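Local coordinates for protein endo-N-acetyl-beta-D-glucosaminidase (PDB 4AC1) that hydrolyses N-linked glycans as a family 18 glycoside hydrolase, an endo-beta-N-acetylglucosaminidase responsible for deglycosylating the fungus's own cellulases, at residues D1-I6 / V277-G282; V157-E162 / S192-M197; N187-S192 / G251-E256; A198-Y203 / N236-S241; T223-G228 / Y257-P262. All coordinates share one frame; numbering follows the deposited sequence. Where two conformers were deposited one is given.

Overall arrangement
The five contacts follow the (beta/alpha)8 barrel of glycoside hydrolase family 18 from its inside to its surface. Contact 3 is the buried one, joining strands 185-189 and 251-255 across the barrel interior through a methionine and a tyrosine beside a zinc site. Contact 1 ties both ends of the chain together at the surface with a direct salt bridge, and its strand 4-9 pairs with strand 251-255 of contact 3. Contact 4, also superficial, is van der Waals packing between a helix start and helix 232-246. Contacts 2 and 5 join loops that follow strands, contact 2 being partly buried and contact 5 at the surface. Contacts 1, 2 and 5 each include a bridging water.

Contact 1: residues D1-I6 / V277-G282. Unlike the reference sequence in segment 277-282: Val277 (reference Glu). With NAG (2-acetamido-2-deoxy-beta-D-glucopyranose), chain B.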
# COMPACT_ATOMS: atom_id res chain seq x y z
N ASP A 1 -11.64 -0.09 -11.57
CA ASP A 1 -11.76 1.18 -12.32
C ASP A 1 -10.54 2.08 -12.09
O ASP A 1 -10.33 2.61 -10.99
CB ASP A 1 -13.05 1.93 -11.97
CG ASP A 1 -13.10 3.31 -12.62
OD1 ASP A 1 -13.20 3.39 -13.87
OD2 ASP A 1 -13.02 4.30 -11.89
N LEU A 2 -9.76 2.24 -13.14
CA LEU A 2 -8.52 3.01 -13.10
C LEU A 2 -8.83 4.46 -13.43
O LEU A 2 -9.72 4.75 -14.25
CB LEU A 2 -7.54 2.45 -14.13
CG LEU A 2 -7.15 0.98 -13.98
CD1 LEU A 2 -6.19 0.61 -15.08
CD2 LEU A 2 -6.54 0.68 -12.61
N PRO A 3 -8.09 5.40 -12.84
CA PRO A 3 -6.95 5.21 -11.95
C PRO A 3 -7.36 5.03 -10.49
O PRO A 3 -8.33 5.62 -10.02
CB PRO A 3 -6.18 6.53 -12.10
CG PRO A 3 -7.25 7.54 -12.33
CD PRO A 3 -8.26 6.83 -13.19
N ARG A 4 -6.60 4.22 -9.77
CA ARG A 4 -6.80 4.05 -8.33
C ARG A 4 -6.25 5.27 -7.59
O ARG A 4 -5.27 5.89 -8.04
CB ARG A 4 -6.10 2.79 -7.83
CG ARG A 4 -6.48 1.54 -8.61
CD ARG A 4 -5.70 0.34 -8.10
NE ARG A 4 -5.84 -0.85 -8.94
CZ ARG A 4 -5.05 -1.14 -9.98
NH1 ARG A 4 -4.09 -0.31 -10.35
NH2 ARG A 4 -5.21 -2.28 -10.65
N LEU A 5 -6.90 5.62 -6.48
CA LEU A 5 -6.36 6.59 -5.55
C LEU A 5 -6.32 5.92 -4.20
O LEU A 5 -7.37 5.60 -3.62
CB LEU A 5 -7.19 7.88 -5.49
CG LEU A 5 -6.72 8.93 -4.47
CD1 LEU A 5 -5.26 9.36 -4.71
CD2 LEU A 5 -7.65 10.14 -4.44
N ILE A 6 -5.11 5.71 -3.70
CA ILE A 6 -4.87 4.86 -2.55
C ILE A 6 -4.20 5.68 -1.47
O ILE A 6 -3.25 6.40 -1.75
CB ILE A 6 -3.92 3.72 -2.95
CG1 ILE A 6 -4.57 2.85 -4.04
CG2 ILE A 6 -3.49 2.88 -1.74
CD1 ILE A 6 -3.61 2.39 -5.11
N VAL A 277 -8.21 15.74 -8.60
CA VAL A 277 -8.24 16.65 -9.75
C VAL A 277 -7.20 16.24 -10.81
O VAL A 277 -7.44 16.39 -12.01
CB VAL A 277 -8.04 18.13 -9.38
CG1 VAL A 277 -8.28 19.01 -10.61
CG2 VAL A 277 -9.00 18.57 -8.30
N ILE A 278 -6.06 15.72 -10.37
CA ILE A 278 -5.04 15.23 -11.30
C ILE A 278 -5.51 13.98 -12.06
O ILE A 278 -5.36 13.90 -13.29
CB ILE A 278 -3.72 14.94 -10.55
CG1 ILE A 278 -3.12 16.25 -10.02
CG2 ILE A 278 -2.74 14.16 -11.44
CD1 ILE A 278 -1.92 16.05 -9.08
N LEU A 279 -6.07 13.01 -11.35
CA LEU A 279 -6.37 11.71 -11.93
C LEU A 279 -7.70 11.67 -12.65
O LEU A 279 -7.88 10.91 -13.61
CB LEU A 279 -6.42 10.68 -10.82
CG LEU A 279 -5.09 10.33 -10.16
CD1 LEU A 279 -5.34 9.36 -8.99
CD2 LEU A 279 -4.11 9.74 -11.17
N ARG A 280 -8.64 12.45 -12.14
CA ARG A 280 -10.00 12.49 -12.68
C ARG A 280 -10.46 13.94 -12.87
O ARG A 280 -11.39 14.40 -12.20
CB ARG A 280 -10.95 11.72 -11.76
CG ARG A 280 -10.70 10.22 -11.72
CD ARG A 280 -11.65 9.46 -10.82
NE ARG A 280 -11.18 8.09 -10.62
CZ ARG A 280 -11.59 7.04 -11.33
NH1 ARG A 280 -12.52 7.17 -12.28
NH2 ARG A 280 -11.08 5.84 -11.08
N PRO A 281 -9.81 14.66 -13.81
CA PRO A 281 -10.08 16.10 -13.97
C PRO A 281 -11.48 16.41 -14.51
O PRO A 281 -11.91 17.56 -14.45
CB PRO A 281 -8.99 16.57 -14.94
CG PRO A 281 -8.51 15.35 -15.64
CD PRO A 281 -8.78 14.17 -14.75
N GLY A 282 -12.18 15.40 -15.03
CA GLY A 282 -13.55 15.60 -15.53
C GLY A 282 -14.64 15.32 -14.52
O GLY A 282 -15.83 15.42 -14.84
C1 NAG B . -2.04 19.44 -14.97
C2 NAG B . -2.93 20.56 -14.42
C3 NAG B . -3.64 21.35 -15.52
C4 NAG B . -2.74 21.65 -16.72
C5 NAG B . -1.90 20.45 -17.14
C6 NAG B . -0.86 20.82 -18.20
C7 NAG B . -3.81 20.17 -12.19
C8 NAG B . -4.88 19.54 -11.35
N2 NAG B . -3.91 20.00 -13.50
O3 NAG B . -4.09 22.58 -15.01
O4 NAG B . -3.56 22.07 -17.79
O5 NAG B . -1.22 19.93 -16.02
O6 NAG B . 0.05 21.79 -17.71
O7 NAG B . -2.91 20.82 -11.65
O HOH W 1 -9.54 7.76 -8.32
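Arg280 reaches from the end of helix 270-279 to the N-terminal residues Asp1 and Pro3. From CB the side chain sets out with CG anti to the carbonyl carbon (chi1 -67°) and runs extended through CD to NE, which gives its hydrogen to a water that donates to Pro3 O. At the tip, NH2 is bonded twice, to Asp1 OD2 at 2.6 Å and to Pro3 O at 3.0 Å. Asp1 meets it tip to tip in a salt bridge, with OD2 approached from above the carboxylate plane; the bond from NH1 to the same oxygen is weak. Pro3 CD lies over one face of the guanidinium, displaced toward its rim. Strand 4-9 closes the (beta/alpha)8 barrel of family 18 by pairing with strand 251-255, and the contact sets the residues leading into it against the last helix. An alanine at Arg280 would probably leave the Asp1 carboxylate without its counter-charge and the N-terminal residues freer to move. Next to this polar group the Leu279 and Pro3 side chains run alongside each other, pointing opposite ways, with Leu279 CB 3.6 Å from Pro3 CG. Leu279 CD1 reaches Arg4 O at 3.6 Å and Leu5 CB at 4.2 Å.

Contact 2: residues V157-E162 / S192-M197; sequences VASALE and SGFGSM
Phe194 packs against Val157 and Ser159, joining two loops that follow neighbouring strands of the (beta/alpha)8 barrel, 151-154 and 185-189. Val157 carries the apolar part. Its CB is 3.5 Å from Phe194 CG, and CG2 sits over one face of the ring in a CH-pi contact, displaced toward the rim on the side of CG and CD1. The other branch, CG1, lies 3.6 Å from Phe194 CD2, so both methyls lie on the same face, near its CG end. Ser159 belongs to the short 3-10 segment that begins at Ala158. Its OG lies between the backbone N and the carbonyl carbon (chi1 51°), which brings it to the ring edge, 3.4 Å from Phe194 CD1, while the hydroxyl is hydrogen-bonded to Ser165 O. The Ala158 methyl group lies 3.9 Å from Gly195 CA, a close approach that is possible because Gly195 has no CB. Ile206 of helix 201-208 packs against Ala158 as well. Glu162 is joined to Phe194 through water, and its second carboxylate oxygen forms a salt bridge with Arg205. The bridging water donates to both sides, to Glu162 OE1 at 2.6 Å and to Phe194 O at 2.8 Å.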
# COMPACT_ATOMS: atom_id res chain seq x y z
N VAL A 157 10.04 -0.73 -3.98
CA VAL A 157 10.60 0.57 -4.31
C VAL A 157 10.78 0.59 -5.83
O VAL A 157 10.96 -0.44 -6.47
CB VAL A 157 11.90 0.87 -3.54
CG1 VAL A 157 11.65 0.75 -2.04
CG2 VAL A 157 13.04 -0.03 -3.98
N ALA A 158 10.70 1.77 -6.43
CA ALA A 158 10.64 1.86 -7.89
C ALA A 158 11.79 1.13 -8.60
O ALA A 158 11.54 0.37 -9.54
CB ALA A 158 10.57 3.31 -8.34
N SER A 159 13.02 1.33 -8.13
CA SER A 159 14.20 0.70 -8.73
C SER A 159 14.15 -0.83 -8.67
O SER A 159 14.82 -1.50 -9.45
CB SER A 159 15.49 1.23 -8.10
OG SER A 159 15.42 1.15 -6.69
N ALA A 160 13.36 -1.39 -7.76
CA ALA A 160 13.21 -2.85 -7.70
C ALA A 160 12.46 -3.42 -8.89
O ALA A 160 12.53 -4.63 -9.16
CB ALA A 160 12.55 -3.27 -6.40
N LEU A 161 11.75 -2.56 -9.61
CA LEU A 161 11.04 -2.94 -10.83
C LEU A 161 11.85 -2.61 -12.09
O LEU A 161 11.37 -2.77 -13.22
CB LEU A 161 9.66 -2.28 -10.89
CG LEU A 161 8.72 -2.54 -9.71
CD1 LEU A 161 7.35 -1.98 -10.01
CD2 LEU A 161 8.65 -4.01 -9.33
N GLU A 162 13.09 -2.15 -11.86
CA GLU A 162 14.04 -1.77 -12.91
C GLU A 162 15.36 -2.52 -12.76
O GLU A 162 16.42 -1.99 -13.11
CB GLU A 162 14.31 -0.27 -12.84
CG GLU A 162 13.07 0.59 -13.02
CD GLU A 162 13.29 2.03 -12.60
OE1 GLU A 162 13.26 2.34 -11.39
OE2 GLU A 162 13.51 2.88 -13.49
N SER A 192 12.56 8.13 -1.46
CA SER A 192 13.65 7.59 -0.65
C SER A 192 14.91 7.29 -1.45
O SER A 192 15.81 6.61 -0.96
CB SER A 192 13.20 6.36 0.15
OG SER A 192 12.15 6.73 1.01
N GLY A 193 14.98 7.84 -2.66
CA GLY A 193 16.14 7.66 -3.52
C GLY A 193 15.91 6.65 -4.63
O GLY A 193 16.68 6.59 -5.58
N PHE A 194 14.80 5.91 -4.56
CA PHE A 194 14.59 4.72 -5.41
C PHE A 194 13.92 5.03 -6.74
O PHE A 194 13.94 4.22 -7.67
CB PHE A 194 13.82 3.66 -4.64
CG PHE A 194 14.55 3.17 -3.44
CD1 PHE A 194 15.75 2.46 -3.57
CD2 PHE A 194 14.07 3.44 -2.17
CE1 PHE A 194 16.45 2.04 -2.45
CE2 PHE A 194 14.75 3.00 -1.05
CZ PHE A 194 15.95 2.32 -1.19
N GLY A 195 13.32 6.21 -6.83
CA GLY A 195 12.65 6.62 -8.07
C GLY A 195 12.05 8.00 -7.96
O GLY A 195 11.95 8.56 -6.88
N SER A 196 11.64 8.54 -9.10
CA SER A 196 11.08 9.88 -9.14
C SER A 196 9.93 10.00 -10.12
O SER A 196 10.00 9.51 -11.24
CB SER A 196 12.16 10.90 -9.50
OG SER A 196 11.58 12.19 -9.63
N MET A 197 8.87 10.67 -9.66
CA MET A 197 7.75 11.04 -10.53
C MET A 197 7.89 12.46 -11.10
O MET A 197 6.92 12.99 -11.64
CB MET A 197 6.40 10.85 -9.82
CG MET A 197 5.97 9.39 -9.66
SD MET A 197 5.72 8.52 -11.23
CE MET A 197 4.24 9.31 -11.83
O HOH W 2 14.06 4.69 -10.47

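Contact 3: residues N187-S192 / G251-E256. With ACT (acetate ion), chain D.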
# COMPACT_ATOMS: atom_id res chain seq x y z
N ASN A 187 2.24 -1.03 -5.43
CA ASN A 187 2.29 0.29 -4.80
C ASN A 187 3.73 0.75 -4.87
O ASN A 187 4.53 0.49 -3.96
CB ASN A 187 1.83 0.18 -3.35
CG ASN A 187 0.35 -0.11 -3.25
OD1 ASN A 187 -0.47 0.69 -3.70
ND2 ASN A 187 0.01 -1.26 -2.67
N THR A 188 4.08 1.40 -5.97
CA THR A 188 5.49 1.54 -6.32
C THR A 188 6.08 2.80 -5.69
O THR A 188 5.56 3.90 -5.89
CB THR A 188 5.68 1.47 -7.85
OG1 THR A 188 5.11 0.25 -8.34
CG2 THR A 188 7.14 1.44 -8.23
N GLN A 189 7.11 2.62 -4.87
CA GLN A 189 7.62 3.73 -4.07
C GLN A 189 8.62 4.58 -4.86
O GLN A 189 9.80 4.23 -4.97
CB GLN A 189 8.24 3.21 -2.76
CG GLN A 189 7.37 2.18 -2.04
CD GLN A 189 7.84 1.88 -0.63
OE1 GLN A 189 8.25 2.79 0.09
NE2 GLN A 189 7.80 0.62 -0.22
N PHE A 190 8.13 5.69 -5.43
CA PHE A 190 8.96 6.68 -6.13
C PHE A 190 9.46 7.74 -5.14
O PHE A 190 9.14 8.93 -5.24
CB PHE A 190 8.19 7.35 -7.28
CG PHE A 190 7.85 6.43 -8.43
CD1 PHE A 190 6.70 5.63 -8.40
CD2 PHE A 190 8.65 6.40 -9.57
CE1 PHE A 190 6.39 4.79 -9.47
CE2 PHE A 190 8.35 5.57 -10.65
CZ PHE A 190 7.20 4.77 -10.60
N TYR A 191 10.25 7.29 -4.18
CA TYR A 191 10.81 8.16 -3.15
C TYR A 191 11.94 7.44 -2.43
O TYR A 191 12.25 6.30 -2.77
CB TYR A 191 9.72 8.67 -2.19
CG TYR A 191 8.72 7.67 -1.67
CD1 TYR A 191 8.95 6.94 -0.50
CD2 TYR A 191 7.46 7.53 -2.29
CE1 TYR A 191 7.99 6.05 0.02
CE2 TYR A 191 6.50 6.66 -1.78
CZ TYR A 191 6.76 5.92 -0.63
OH TYR A 191 5.78 5.07 -0.16
N SER A 192 12.56 8.13 -1.46
CA SER A 192 13.65 7.59 -0.65
C SER A 192 14.91 7.29 -1.45
O SER A 192 15.81 6.61 -0.96
CB SER A 192 13.20 6.36 0.15
OG SER A 192 12.15 6.73 1.01
N GLY A 251 -2.54 4.35 -11.07
CA GLY A 251 -3.06 5.39 -10.18
C GLY A 251 -1.95 5.95 -9.33
O GLY A 251 -0.78 5.93 -9.72
N VAL A 252 -2.33 6.48 -8.16
CA VAL A 252 -1.40 7.10 -7.22
C VAL A 252 -1.69 6.60 -5.81
O VAL A 252 -2.86 6.41 -5.45
CB VAL A 252 -1.53 8.66 -7.25
CG1 VAL A 252 -0.73 9.32 -6.11
CG2 VAL A 252 -1.08 9.19 -8.59
N MET A 253 -0.64 6.36 -5.03
CA MET A 253 -0.79 6.12 -3.61
C MET A 253 -0.02 7.18 -2.83
O MET A 253 0.95 7.74 -3.33
CB MET A 253 -0.42 4.68 -3.19
CG MET A 253 1.05 4.27 -3.30
SD MET A 253 2.13 4.94 -2.01
CE MET A 253 3.42 3.70 -2.08
N GLY A 254 -0.50 7.46 -1.63
CA GLY A 254 0.13 8.44 -0.76
C GLY A 254 0.53 7.87 0.59
O GLY A 254 -0.30 7.28 1.30
N TRP A 255 1.80 8.05 0.93
CA TRP A 255 2.33 7.75 2.27
C TRP A 255 2.57 9.07 3.01
O TRP A 255 3.47 9.82 2.62
CB TRP A 255 3.65 6.95 2.19
CG TRP A 255 4.09 6.60 3.56
CD1 TRP A 255 4.82 7.38 4.42
CD2 TRP A 255 3.72 5.43 4.30
NE1 TRP A 255 4.96 6.75 5.63
CE2 TRP A 255 4.29 5.55 5.59
CE3 TRP A 255 2.97 4.28 3.99
CZ2 TRP A 255 4.14 4.56 6.57
CZ3 TRP A 255 2.82 3.29 4.96
CH2 TRP A 255 3.41 3.44 6.24
N GLU A 256 1.81 9.41 4.05
CA GLU A 256 0.60 8.71 4.51
C GLU A 256 -0.42 9.79 4.90
O GLU A 256 -0.17 11.00 4.76
CB GLU A 256 0.91 7.81 5.71
CG GLU A 256 1.58 8.55 6.86
CD GLU A 256 1.16 8.06 8.24
OE1 GLU A 256 0.04 7.52 8.40
OE2 GLU A 256 1.97 8.24 9.18
C ACT D . 5.71 2.55 2.05
O ACT D . 6.10 3.74 2.07
OXT ACT D . 6.41 1.73 2.69
CH3 ACT D . 4.50 2.14 1.28
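Met253 meets Tyr191 and Asn187 inside the (beta/alpha)8 barrel, in a contact made largely of van der Waals packing. The methionine and tyrosine side chains cross at about a right angle: Met253 CE lies at the edge of the tyrosine ring, 3.3 Å from Tyr191 OH. Met253 CG stands between the backbone N and the carbonyl carbon (chi1 68°) and packs 3.9 Å from Asn187 OD1, an oxygen that accepts a hydrogen bond from Trp185 NE1. Trp255 adds its CB, 3.7 Å from Tyr191 OH.

The polar interactions centre on an acetate ion, probably from the crystallisation liquor. Tyr191 OH donates to acetate O at 2.6 Å, and the same acetate atom lies 3.7 Å from Trp255 CD2. Gln189 faces the acetate too and binds a zinc ion together with Glu127; its NE2 donates to Ala155 O. A metal and an acetate side by side within the barrel are consistent with an active-site pocket, as family 18 enzymes bind substrate at the C-terminal ends of their strands.

Strands 187-189 and 251-255 are not paired: their axes pass 7.6 Å apart at 62°. Strand 216-221 runs between them in the sheet, Val217 touching both Asn187 and Met253, and strand 4-9 adjoins 251-255 beyond it, where Ile6 and Tyr8 pack on the same two side chains.

Contact 4: residues A198-Y203 / N236-S241. With NAG (2-acetamido-2-deoxy-beta-D-glucopyranose), chain B.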
# COMPACT_ATOMS: atom_id res chain seq x y z
N ALA A 198 9.08 13.06 -10.99
CA ALA A 198 9.30 14.42 -11.54
C ALA A 198 9.38 14.44 -13.07
O ALA A 198 9.21 15.50 -13.68
CB ALA A 198 10.54 15.07 -10.92
N ASP A 199 9.65 13.29 -13.68
CA ASP A 199 9.46 13.09 -15.13
C ASP A 199 9.02 11.65 -15.38
O ASP A 199 8.94 10.85 -14.44
CB ASP A 199 10.71 13.48 -15.95
CG ASP A 199 11.94 12.65 -15.63
OD1 ASP A 199 11.84 11.42 -15.39
OD2 ASP A 199 13.04 13.24 -15.66
N THR A 200 8.73 11.32 -16.63
CA THR A 200 8.20 10.01 -16.96
C THR A 200 9.23 8.89 -17.04
O THR A 200 8.86 7.73 -17.22
CB THR A 200 7.52 10.05 -18.34
OG1 THR A 200 8.48 10.44 -19.32
CG2 THR A 200 6.35 11.00 -18.34
N SER A 201 10.52 9.22 -16.92
CA SER A 201 11.55 8.25 -17.29
C SER A 201 11.51 6.96 -16.47
O SER A 201 11.60 5.85 -17.03
CB SER A 201 12.95 8.88 -17.29
OG SER A 201 13.31 9.33 -16.00
N ASP A 202 11.36 7.09 -15.15
CA ASP A 202 11.34 5.90 -14.29
C ASP A 202 10.11 5.01 -14.53
O ASP A 202 10.25 3.79 -14.72
CB ASP A 202 11.46 6.29 -12.82
CG ASP A 202 12.83 6.92 -12.49
OD1 ASP A 202 13.74 6.88 -13.36
OD2 ASP A 202 13.01 7.45 -11.38
N TYR A 203 8.93 5.62 -14.56
CA TYR A 203 7.70 4.89 -14.84
C TYR A 203 7.81 4.17 -16.19
O TYR A 203 7.47 2.99 -16.31
CB TYR A 203 6.50 5.84 -14.78
CG TYR A 203 5.15 5.16 -14.68
CD1 TYR A 203 4.55 4.57 -15.79
CD2 TYR A 203 4.47 5.11 -13.46
CE1 TYR A 203 3.31 3.94 -15.68
CE2 TYR A 203 3.22 4.50 -13.35
CZ TYR A 203 2.66 3.92 -14.47
OH TYR A 203 1.44 3.29 -14.42
N ASN A 236 1.49 16.11 -11.38
CA ASN A 236 0.48 16.30 -12.41
C ASN A 236 1.09 16.34 -13.82
O ASN A 236 0.60 15.66 -14.73
CB ASN A 236 -0.31 17.58 -12.15
CG ASN A 236 -1.32 17.85 -13.22
OD1 ASN A 236 -2.20 17.02 -13.48
ND2 ASN A 236 -1.19 19.00 -13.89
N ASN A 237 2.16 17.11 -13.99
CA ASN A 237 2.79 17.23 -15.29
C ASN A 237 3.22 15.86 -15.83
O ASN A 237 3.00 15.52 -16.98
CB ASN A 237 3.96 18.22 -15.19
CG ASN A 237 4.57 18.54 -16.53
OD1 ASN A 237 5.49 17.85 -16.99
ND2 ASN A 237 4.09 19.61 -17.16
N THR A 238 3.81 15.06 -14.95
CA THR A 238 4.24 13.73 -15.32
C THR A 238 3.07 12.81 -15.65
O THR A 238 3.10 12.09 -16.64
CB THR A 238 5.10 13.12 -14.21
OG1 THR A 238 6.28 13.93 -14.06
CG2 THR A 238 5.53 11.70 -14.54
N ILE A 239 2.02 12.84 -14.83
CA ILE A 239 0.86 11.97 -15.07
C ILE A 239 0.16 12.31 -16.39
O ILE A 239 -0.23 11.40 -17.12
CB ILE A 239 -0.08 11.95 -13.86
CG1 ILE A 239 0.57 11.13 -12.73
CG2 ILE A 239 -1.46 11.38 -14.25
CD1 ILE A 239 -0.21 11.15 -11.41
N VAL A 240 0.02 13.60 -16.70
CA VAL A 240 -0.52 14.03 -18.01
C VAL A 240 0.25 13.33 -19.15
O VAL A 240 -0.36 12.78 -20.07
CB VAL A 240 -0.53 15.57 -18.18
CG1 VAL A 240 -0.89 15.96 -19.63
CG2 VAL A 240 -1.52 16.20 -17.23
N SER A 241 1.57 13.35 -19.06
CA SER A 241 2.40 12.71 -20.08
C SER A 241 2.21 11.19 -20.11
O SER A 241 2.07 10.60 -21.18
CB SER A 241 3.87 13.07 -19.86
OG SER A 241 4.68 12.46 -20.84
C1 NAG B . -2.04 19.44 -14.97
C2 NAG B . -2.93 20.56 -14.42
C3 NAG B . -3.64 21.35 -15.52
C4 NAG B . -2.74 21.65 -16.72
C5 NAG B . -1.90 20.45 -17.14
C6 NAG B . -0.86 20.82 -18.20
C7 NAG B . -3.81 20.17 -12.19
C8 NAG B . -4.88 19.54 -11.35
N2 NAG B . -3.91 20.00 -13.50
O3 NAG B . -4.09 22.58 -15.01
O4 NAG B . -3.56 22.07 -17.79
O5 NAG B . -1.22 19.93 -16.02
O6 NAG B . 0.05 21.79 -17.71
O7 NAG B . -2.91 20.82 -11.65
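The turn leading into helix 201-208 packs against helix 232-246, two neighbouring helices of the outer layer of the (beta/alpha)8 barrel, with Thr238 packed against Ala198 and Asp199. With Thr238 OG1 beside the backbone N (chi1 -63°), CG2 stands anti to that N and rests 3.5 Å from Asp199 O. The other branch, OG1, lies 3.3 Å from Ala198 C without bonding to Ala198 or Asp199; its hydrogen bond is with Met197 O, just ahead of the turn. The threonine therefore holds the turn by two branches, one apolar and one polar. A valine in place of Thr238 would probably leave Met197 O without its hydroxyl partner and set the start of the turn less firmly on the helix.

Further along, Thr200 CG2 projects over the next helical turn, 3.9 Å from Thr238 CG2, and its tip also approaches Ser241. Leu242 of helix 232-246 packs on Thr200 as well. Asn236, on another side of helix 232-246, carries an N-linked N-acetylglucosamine through its ND2, beside Val240, so that this part of the surface is sugar-decorated.

Asp199 makes a capping bond at the turn leading into helix 201-208. Its OD1 accepts from Ser201 N at 3.0 Å, with an angle of 154° at the hydrogen, the donor arriving from above the carboxylate plane.

Contact 5: residues T223-G228 / Y257-P262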
# COMPACT_ATOMS: atom_id res chain seq x y z
N THR A 223 4.24 14.39 2.27
CA THR A 223 4.96 15.50 2.90
C THR A 223 6.44 15.35 2.57
O THR A 223 6.87 14.26 2.20
CB THR A 223 4.87 15.49 4.45
OG1 THR A 223 5.69 14.43 4.95
CG2 THR A 223 3.44 15.32 4.94
N PRO A 224 7.23 16.43 2.75
CA PRO A 224 8.68 16.36 2.54
C PRO A 224 9.45 15.83 3.76
O PRO A 224 10.68 16.02 3.86
CB PRO A 224 9.07 17.81 2.20
CG PRO A 224 7.91 18.65 2.52
CD PRO A 224 6.80 17.81 3.07
N GLU A 225 8.74 15.17 4.69
CA GLU A 225 9.39 14.47 5.81
C GLU A 225 9.95 13.14 5.32
O GLU A 225 9.45 12.04 5.66
CB GLU A 225 8.41 14.25 6.96
CG GLU A 225 7.93 15.53 7.62
CD GLU A 225 7.30 15.27 8.98
OE1 GLU A 225 7.07 14.09 9.32
OE2 GLU A 225 7.05 16.24 9.71
N GLY A 226 11.00 13.25 4.53
CA GLY A 226 11.61 12.12 3.89
C GLY A 226 12.41 12.62 2.71
O GLY A 226 12.67 13.82 2.57
N ALA A 227 12.81 11.68 1.87
CA ALA A 227 13.56 12.00 0.69
C ALA A 227 12.72 11.68 -0.52
O ALA A 227 12.05 10.65 -0.56
CB ALA A 227 14.84 11.20 0.65
N GLY A 228 12.77 12.57 -1.50
CA GLY A 228 12.09 12.35 -2.75
C GLY A 228 10.67 12.90 -2.87
O GLY A 228 9.98 12.57 -3.83
N TYR A 257 -1.59 9.39 5.39
CA TYR A 257 -2.71 10.31 5.45
C TYR A 257 -2.55 11.56 6.32
O TYR A 257 -2.69 12.69 5.83
CB TYR A 257 -3.99 9.58 5.87
CG TYR A 257 -5.19 10.49 6.06
CD1 TYR A 257 -5.71 11.24 5.00
CD2 TYR A 257 -5.82 10.58 7.30
CE1 TYR A 257 -6.83 12.05 5.18
CE2 TYR A 257 -6.94 11.41 7.49
CZ TYR A 257 -7.44 12.13 6.42
OH TYR A 257 -8.55 12.94 6.57
N PHE A 258 -2.30 11.35 7.61
CA PHE A 258 -2.70 12.31 8.66
C PHE A 258 -2.13 13.72 8.58
O PHE A 258 -2.72 14.65 9.12
CB PHE A 258 -2.44 11.75 10.06
CG PHE A 258 -1.05 12.00 10.55
CD1 PHE A 258 0.04 11.34 9.97
CD2 PHE A 258 -0.82 12.91 11.59
CE1 PHE A 258 1.32 11.58 10.42
CE2 PHE A 258 0.47 13.15 12.04
CZ PHE A 258 1.53 12.49 11.47
N ASN A 259 -0.98 13.88 7.93
CA ASN A 259 -0.29 15.17 7.89
C ASN A 259 -0.05 15.64 6.47
O ASN A 259 0.75 16.55 6.24
CB ASN A 259 1.05 15.08 8.65
CG ASN A 259 2.01 14.06 8.05
OD1 ASN A 259 1.66 13.31 7.14
ND2 ASN A 259 3.24 14.02 8.55
N SER A 260 -0.76 15.05 5.52
CA SER A 260 -0.54 15.34 4.11
C SER A 260 -0.56 16.82 3.78
O SER A 260 -1.49 17.53 4.17
CB SER A 260 -1.62 14.68 3.28
OG SER A 260 -1.58 13.28 3.38
N LEU A 261 0.43 17.28 3.02
CA LEU A 261 0.35 18.60 2.39
C LEU A 261 -0.72 18.57 1.30
O LEU A 261 -0.95 17.51 0.73
CB LEU A 261 1.71 19.00 1.80
CG LEU A 261 2.79 19.30 2.84
CD1 LEU A 261 4.09 19.72 2.14
CD2 LEU A 261 2.36 20.38 3.83
N PRO A 262 -1.34 19.73 0.98
CA PRO A 262 -1.05 21.08 1.48
C PRO A 262 -1.73 21.43 2.81
O PRO A 262 -1.31 22.39 3.46
CB PRO A 262 -1.63 21.97 0.38
CG PRO A 262 -2.79 21.20 -0.15
CD PRO A 262 -2.30 19.77 -0.14
O HOH W 3 5.53 12.89 7.49
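Thr223 and Pro224 meet Asn259 and Leu261 where two loops beyond the barrel strands 216-221 and 251-255 run together. Thr223 packs on Asn259 by van der Waals contact of a methyl with carbonyl oxygens: CG2, anti to the carbonyl carbon, crosses the Asn259 side chain at about a right angle and reaches 3.2 Å from Asn259 O and 3.5 Å from Asn259 OD1. The apolar pair is Pro224 and Leu261, which also cross at about a right angle, with Pro224 CD tightly packed at 3.4 Å from Leu261 CD1.

The polar side is carried by water. One molecule donates to Glu225 OE1 at 2.7 Å, accepts from Asn259 ND2 at 2.8 Å and is also hydrogen-bonded to Thr223 OG1. The carboxylate and amide planes are almost perpendicular, 87° apart. Thr223 OG1 also accepts from Glu225 N at 3.1 Å, forming an ST turn that fixes the start of this loop, and the facing loop has a type I beta turn from Tyr257 to Ser260. Just before the contact, backbone bonding of Leu261 with Thr222 joins the two loops.

Direct contacts are van der Waals, and the hydrogen bonding between Glu225 and the Asn259 amide passes through the shared water, which gathers carboxylate, amide and the Thr223 hydroxyl at one point.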